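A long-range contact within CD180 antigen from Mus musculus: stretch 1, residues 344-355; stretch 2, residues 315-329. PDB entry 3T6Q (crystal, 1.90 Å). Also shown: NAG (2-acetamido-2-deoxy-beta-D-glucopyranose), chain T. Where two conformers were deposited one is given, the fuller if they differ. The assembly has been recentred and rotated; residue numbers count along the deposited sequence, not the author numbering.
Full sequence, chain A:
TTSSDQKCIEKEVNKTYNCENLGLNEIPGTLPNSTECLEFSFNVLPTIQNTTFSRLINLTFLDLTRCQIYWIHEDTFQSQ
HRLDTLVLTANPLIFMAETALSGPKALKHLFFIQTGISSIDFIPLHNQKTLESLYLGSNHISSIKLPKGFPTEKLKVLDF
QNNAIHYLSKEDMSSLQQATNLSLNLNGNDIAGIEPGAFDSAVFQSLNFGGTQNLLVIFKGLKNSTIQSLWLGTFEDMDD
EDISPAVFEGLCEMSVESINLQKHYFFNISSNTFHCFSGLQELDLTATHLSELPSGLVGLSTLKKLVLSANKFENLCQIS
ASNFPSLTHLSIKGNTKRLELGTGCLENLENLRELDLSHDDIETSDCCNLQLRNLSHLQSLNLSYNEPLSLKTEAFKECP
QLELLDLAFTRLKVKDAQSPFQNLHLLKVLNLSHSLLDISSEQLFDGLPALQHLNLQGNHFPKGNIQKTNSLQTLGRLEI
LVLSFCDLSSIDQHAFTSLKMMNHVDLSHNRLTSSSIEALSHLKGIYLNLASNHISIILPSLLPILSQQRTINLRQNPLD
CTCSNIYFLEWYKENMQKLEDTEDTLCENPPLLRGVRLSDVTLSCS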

# COMPACT_ATOMS: atom_id res chain seq x y z
N GLY A 344 -13.76 -52.39 13.14
CA GLY A 344 -12.36 -52.59 13.43
C GLY A 344 -11.36 -51.82 12.58
O GLY A 344 -10.21 -52.22 12.49
N CYS A 345 -11.79 -50.71 11.95
CA CYS A 345 -10.94 -49.94 11.03
C CYS A 345 -9.84 -49.21 11.74
O CYS A 345 -8.88 -48.79 11.11
CB CYS A 345 -11.76 -48.95 10.23
SG CYS A 345 -12.90 -49.78 9.11
N LEU A 346 -9.98 -49.03 13.07
CA LEU A 346 -8.95 -48.34 13.84
C LEU A 346 -8.29 -49.30 14.85
O LEU A 346 -7.55 -48.88 15.74
CB LEU A 346 -9.53 -47.11 14.55
CG LEU A 346 -10.18 -46.00 13.74
CD1 LEU A 346 -10.63 -44.83 14.61
CD2 LEU A 346 -9.24 -45.47 12.65
N GLU A 347 -8.51 -50.60 14.69
CA GLU A 347 -8.11 -51.52 15.76
C GLU A 347 -6.57 -51.57 16.06
O GLU A 347 -6.17 -52.00 17.14
CB GLU A 347 -8.66 -52.91 15.46
CG GLU A 347 -8.02 -53.55 14.23
CD GLU A 347 -8.61 -54.93 13.91
OE1 GLU A 347 -8.18 -55.50 12.89
OE2 GLU A 347 -9.50 -55.42 14.64
N ASN A 348 -5.71 -51.16 15.13
CA ASN A 348 -4.26 -51.18 15.46
C ASN A 348 -3.78 -49.91 16.15
O ASN A 348 -2.61 -49.81 16.53
CB ASN A 348 -3.38 -51.52 14.26
CG ASN A 348 -3.97 -51.05 12.97
OD1 ASN A 348 -4.01 -51.80 11.96
ND2 ASN A 348 -4.49 -49.82 12.98
N LEU A 349 -4.67 -48.94 16.35
CA LEU A 349 -4.28 -47.74 17.08
C LEU A 349 -4.38 -47.93 18.57
O LEU A 349 -5.19 -47.29 19.27
CB LEU A 349 -5.09 -46.54 16.60
CG LEU A 349 -5.04 -46.32 15.10
CD1 LEU A 349 -5.87 -45.11 14.72
CD2 LEU A 349 -3.61 -46.12 14.62
N GLU A 350 -3.53 -48.80 19.09
CA GLU A 350 -3.59 -49.16 20.50
C GLU A 350 -3.26 -48.02 21.48
O GLU A 350 -3.66 -48.07 22.67
CB GLU A 350 -2.68 -50.39 20.78
CG GLU A 350 -1.19 -50.11 20.56
CD GLU A 350 -0.31 -51.34 20.87
OE1 GLU A 350 0.63 -51.23 21.67
OE2 GLU A 350 -0.59 -52.42 20.33
N ASN A 351 -2.56 -47.01 20.98
CA ASN A 351 -2.15 -45.87 21.76
C ASN A 351 -3.11 -44.69 21.66
O ASN A 351 -2.86 -43.66 22.27
CB ASN A 351 -0.76 -45.42 21.31
CG ASN A 351 0.28 -46.51 21.49
OD1 ASN A 351 0.48 -46.98 22.59
ND2 ASN A 351 0.90 -46.94 20.39
N LEU A 352 -4.20 -44.85 20.90
CA LEU A 352 -5.11 -43.74 20.63
C LEU A 352 -5.81 -43.21 21.89
O LEU A 352 -6.38 -43.97 22.67
CB LEU A 352 -6.12 -44.12 19.53
CG LEU A 352 -6.76 -42.88 18.89
CD1 LEU A 352 -5.73 -42.11 18.07
CD2 LEU A 352 -7.93 -43.32 18.01
N ARG A 353 -5.70 -41.90 22.12
CA ARG A 353 -6.30 -41.28 23.31
C ARG A 353 -7.44 -40.36 22.99
O ARG A 353 -8.36 -40.24 23.78
CB ARG A 353 -5.27 -40.45 24.10
CG ARG A 353 -4.02 -41.21 24.52
CD ARG A 353 -4.37 -42.50 25.24
NE ARG A 353 -4.16 -42.38 26.67
CZ ARG A 353 -3.22 -43.03 27.36
NH1 ARG A 353 -2.41 -43.89 26.77
NH2 ARG A 353 -3.13 -42.84 28.67
N GLU A 354 -7.40 -39.73 21.82
CA GLU A 354 -8.45 -38.77 21.45
C GLU A 354 -8.87 -39.03 20.02
O GLU A 354 -8.01 -39.22 19.16
CB GLU A 354 -7.95 -37.33 21.58
CG GLU A 354 -7.32 -37.06 22.95
CD GLU A 354 -7.38 -35.59 23.31
OE1 GLU A 354 -7.74 -34.77 22.42
OE2 GLU A 354 -7.10 -35.25 24.48
N LEU A 355 -10.18 -39.08 19.80
CA LEU A 355 -10.74 -39.36 18.44
C LEU A 355 -11.87 -38.40 18.17
O LEU A 355 -12.84 -38.32 18.95
CB LEU A 355 -11.26 -40.81 18.39
CG LEU A 355 -11.94 -41.28 17.08
CD1 LEU A 355 -10.98 -41.07 15.91
CD2 LEU A 355 -12.29 -42.76 17.21
C1 NAG T . -5.22 -54.51 19.87
C2 NAG T . -4.28 -54.94 18.73
C3 NAG T . -3.09 -55.75 19.26
C4 NAG T . -2.44 -55.05 20.47
C5 NAG T . -3.46 -54.66 21.54
C6 NAG T . -2.81 -53.75 22.60
C7 NAG T . -4.90 -55.59 16.44
C8 NAG T . -5.68 -56.53 15.59
N2 NAG T . -5.00 -55.77 17.77
O3 NAG T . -2.16 -55.84 18.19
O4 NAG T . -1.37 -55.84 21.02
O5 NAG T . -4.54 -53.91 20.96
O6 NAG T . -3.85 -53.39 23.50
O7 NAG T . -4.20 -54.71 15.91
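Stretch 2 315-329: NLCQISASNFPSLTH

Stretch 2 (315-329) lies alongside stretch 1 (344-355) in the same direction, C317 beside C345 at the start and H329 beside E354 at the end, with 883 Å² buried in all. After N315 and L316, stretch 2 forms two short 3-10 segments, 317-319 and 321-323, passes through a type I turn from F324 to L327, and reaches the sheet at H329. Stretch 1 runs through successive type I turns, G344-E347, L346-L349 and L349-L352, before its strand starts at E354.

C345 has the largest area covered by the other stretch. Its CA-to-CB bond points toward stretch 2, and its SG is joined to C317 SG by a disulfide of 2.1 Å with a chi3 of -93°, which ties the first 3-10 segment covalently to the first turn of stretch 1. C345 CB also packs on L316 CB at 4.0 Å. Beside the disulfide, water 1 accepts from A321 N (3.0 Å) and lies 2.8 Å from C345 O, so that it spans the two backbones.

L349, next in covered area, sets its side chain (chi1 m, chi2 t) into the bend of stretch 2. L349 CG lies 4.1 Å from A321 CB, while L349 CD2 comes within 3.0 Å of F324 O, a tight approach of methyl to carbonyl, and 4.3 Å from L327 CB. A321, whose small side chain points toward stretch 1, also meets L346: A321 CB is 4.2 Å from L346 CD2. L346 CG continues this apolar layer to L316 CD1 at 3.6 Å.

T328 anchors the other end through its backbone. T328 O accepts from both R353 N (2.6 Å) and E354 N (3.0 Å), two successive amides converging on one carbonyl where the parallel pairing begins. E354 and H329 form the bridge, CA to CA 4.8 Å, with their side chains on the same face of the sheet; H329 CA adds a CA-H...O contact to E354 O at 3.5 Å. Just before it, T328 CA makes another to N351 O at 3.6 Å.

Between L349 and the bridge, polar contacts and two waters join the stretches. N351 ND2 donates to P325 O at 3.1 Å. Water 2 donates to P325 O (2.9 Å) and L327 O (2.8 Å) and accepts from N351 N (2.9 Å), and water 3 donates to P325 O (2.6 Å) and N348 O (2.7 Å). The two waters thus link the backbones where no direct backbone N-H...O hydrogen bond forms between the stretches.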

# COMPACT_ATOMS: atom_id res chain seq x y z
N ASN A 315 -15.15 -44.48 3.63
CA ASN A 315 -15.11 -45.45 4.72
C ASN A 315 -13.90 -45.09 5.60
O ASN A 315 -12.91 -44.54 5.10
CB ASN A 315 -15.00 -46.88 4.12
CG ASN A 315 -15.31 -47.99 5.11
OD1 ASN A 315 -16.18 -48.83 4.87
ND2 ASN A 315 -14.60 -48.02 6.22
N LEU A 316 -13.99 -45.38 6.89
CA LEU A 316 -12.87 -45.19 7.82
C LEU A 316 -11.70 -46.14 7.52
O LEU A 316 -10.55 -45.78 7.74
CB LEU A 316 -13.29 -45.41 9.26
CG LEU A 316 -12.98 -44.40 10.38
CD1 LEU A 316 -13.00 -45.10 11.73
CD2 LEU A 316 -11.77 -43.50 10.23
N CYS A 317 -11.99 -47.32 6.99
CA CYS A 317 -10.92 -48.25 6.59
C CYS A 317 -9.99 -47.69 5.47
O CYS A 317 -8.85 -48.10 5.37
CB CYS A 317 -11.48 -49.62 6.24
SG CYS A 317 -11.70 -50.74 7.68
N GLN A 318 -10.43 -46.67 4.75
CA GLN A 318 -9.64 -46.05 3.68
C GLN A 318 -8.52 -45.11 4.19
O GLN A 318 -7.72 -44.63 3.37
CB GLN A 318 -10.55 -45.28 2.71
CG GLN A 318 -11.45 -46.14 1.81
CD GLN A 318 -12.42 -45.31 0.99
OE1 GLN A 318 -13.10 -44.43 1.52
NE2 GLN A 318 -12.51 -45.60 -0.30
N ILE A 319 -8.46 -44.83 5.50
CA ILE A 319 -7.33 -44.08 6.03
C ILE A 319 -6.12 -45.00 6.22
O ILE A 319 -5.01 -44.50 6.42
CB ILE A 319 -7.65 -43.24 7.30
CG1 ILE A 319 -7.76 -44.12 8.57
CG2 ILE A 319 -8.92 -42.41 7.07
CD1 ILE A 319 -7.53 -43.37 9.89
N SER A 320 -6.34 -46.33 6.16
CA SER A 320 -5.29 -47.33 6.37
C SER A 320 -4.50 -47.09 7.66
O SER A 320 -3.31 -46.75 7.62
CB SER A 320 -4.32 -47.33 5.16
OG SER A 320 -5.00 -47.74 3.98
N ALA A 321 -5.17 -47.28 8.79
CA ALA A 321 -4.63 -46.93 10.09
C ALA A 321 -3.39 -47.74 10.46
O ALA A 321 -2.69 -47.38 11.43
CB ALA A 321 -5.73 -47.14 11.15
N SER A 322 -3.14 -48.85 9.75
CA SER A 322 -1.89 -49.62 9.88
C SER A 322 -0.67 -48.71 9.61
O SER A 322 0.41 -48.99 10.07
CB SER A 322 -1.88 -50.82 8.90
OG SER A 322 -2.01 -50.33 7.55
N ASN A 323 -0.85 -47.61 8.87
CA ASN A 323 0.21 -46.62 8.65
C ASN A 323 0.66 -45.87 9.90
O ASN A 323 1.73 -45.29 9.91
CB ASN A 323 -0.25 -45.58 7.65
CG ASN A 323 -0.43 -46.14 6.27
OD1 ASN A 323 0.33 -47.02 5.83
ND2 ASN A 323 -1.44 -45.63 5.55
N PHE A 324 -0.18 -45.80 10.93
CA PHE A 324 0.08 -44.85 12.04
C PHE A 324 0.04 -45.53 13.41
O PHE A 324 -0.76 -45.11 14.26
CB PHE A 324 -0.95 -43.71 12.02
CG PHE A 324 -1.30 -43.23 10.63
CD1 PHE A 324 -0.39 -42.51 9.89
CD2 PHE A 324 -2.56 -43.50 10.10
CE1 PHE A 324 -0.70 -42.05 8.63
CE2 PHE A 324 -2.89 -43.03 8.84
CZ PHE A 324 -1.95 -42.32 8.10
N PRO A 325 0.89 -46.54 13.65
CA PRO A 325 0.74 -47.28 14.91
C PRO A 325 1.02 -46.47 16.20
O PRO A 325 0.55 -46.88 17.29
CB PRO A 325 1.76 -48.42 14.78
CG PRO A 325 2.78 -47.91 13.80
CD PRO A 325 1.99 -47.08 12.83
N SER A 326 1.72 -45.32 16.10
CA SER A 326 2.00 -44.52 17.32
C SER A 326 0.91 -43.48 17.64
O SER A 326 1.00 -42.80 18.68
CB SER A 326 3.37 -43.82 17.23
OG SER A 326 4.37 -44.79 17.00
N LEU A 327 -0.10 -43.32 16.79
CA LEU A 327 -1.06 -42.20 16.99
C LEU A 327 -1.71 -42.14 18.36
O LEU A 327 -2.21 -43.16 18.86
CB LEU A 327 -2.21 -42.24 15.99
CG LEU A 327 -2.16 -41.57 14.64
CD1 LEU A 327 -3.59 -41.36 14.13
CD2 LEU A 327 -1.31 -40.30 14.59
N THR A 328 -1.69 -40.95 18.97
CA THR A 328 -2.43 -40.75 20.20
C THR A 328 -3.69 -39.88 19.94
O THR A 328 -4.64 -39.93 20.71
CB THR A 328 -1.56 -40.05 21.29
OG1 THR A 328 -1.04 -38.83 20.76
CG2 THR A 328 -0.39 -40.97 21.67
N HIS A 329 -3.63 -39.05 18.89
CA HIS A 329 -4.74 -38.15 18.53
C HIS A 329 -5.06 -38.27 17.05
O HIS A 329 -4.17 -38.15 16.19
CB HIS A 329 -4.36 -36.67 18.80
CG HIS A 329 -3.96 -36.40 20.26
ND1 HIS A 329 -4.57 -35.46 21.02
CD2 HIS A 329 -2.98 -36.99 21.08
CE1 HIS A 329 -4.02 -35.46 22.26
NE2 HIS A 329 -3.06 -36.40 22.29
O HOH W 1 -8.11 -47.91 8.60
O HOH W 2 -1.94 -45.90 18.41
O HOH W 3 -0.20 -49.34 17.58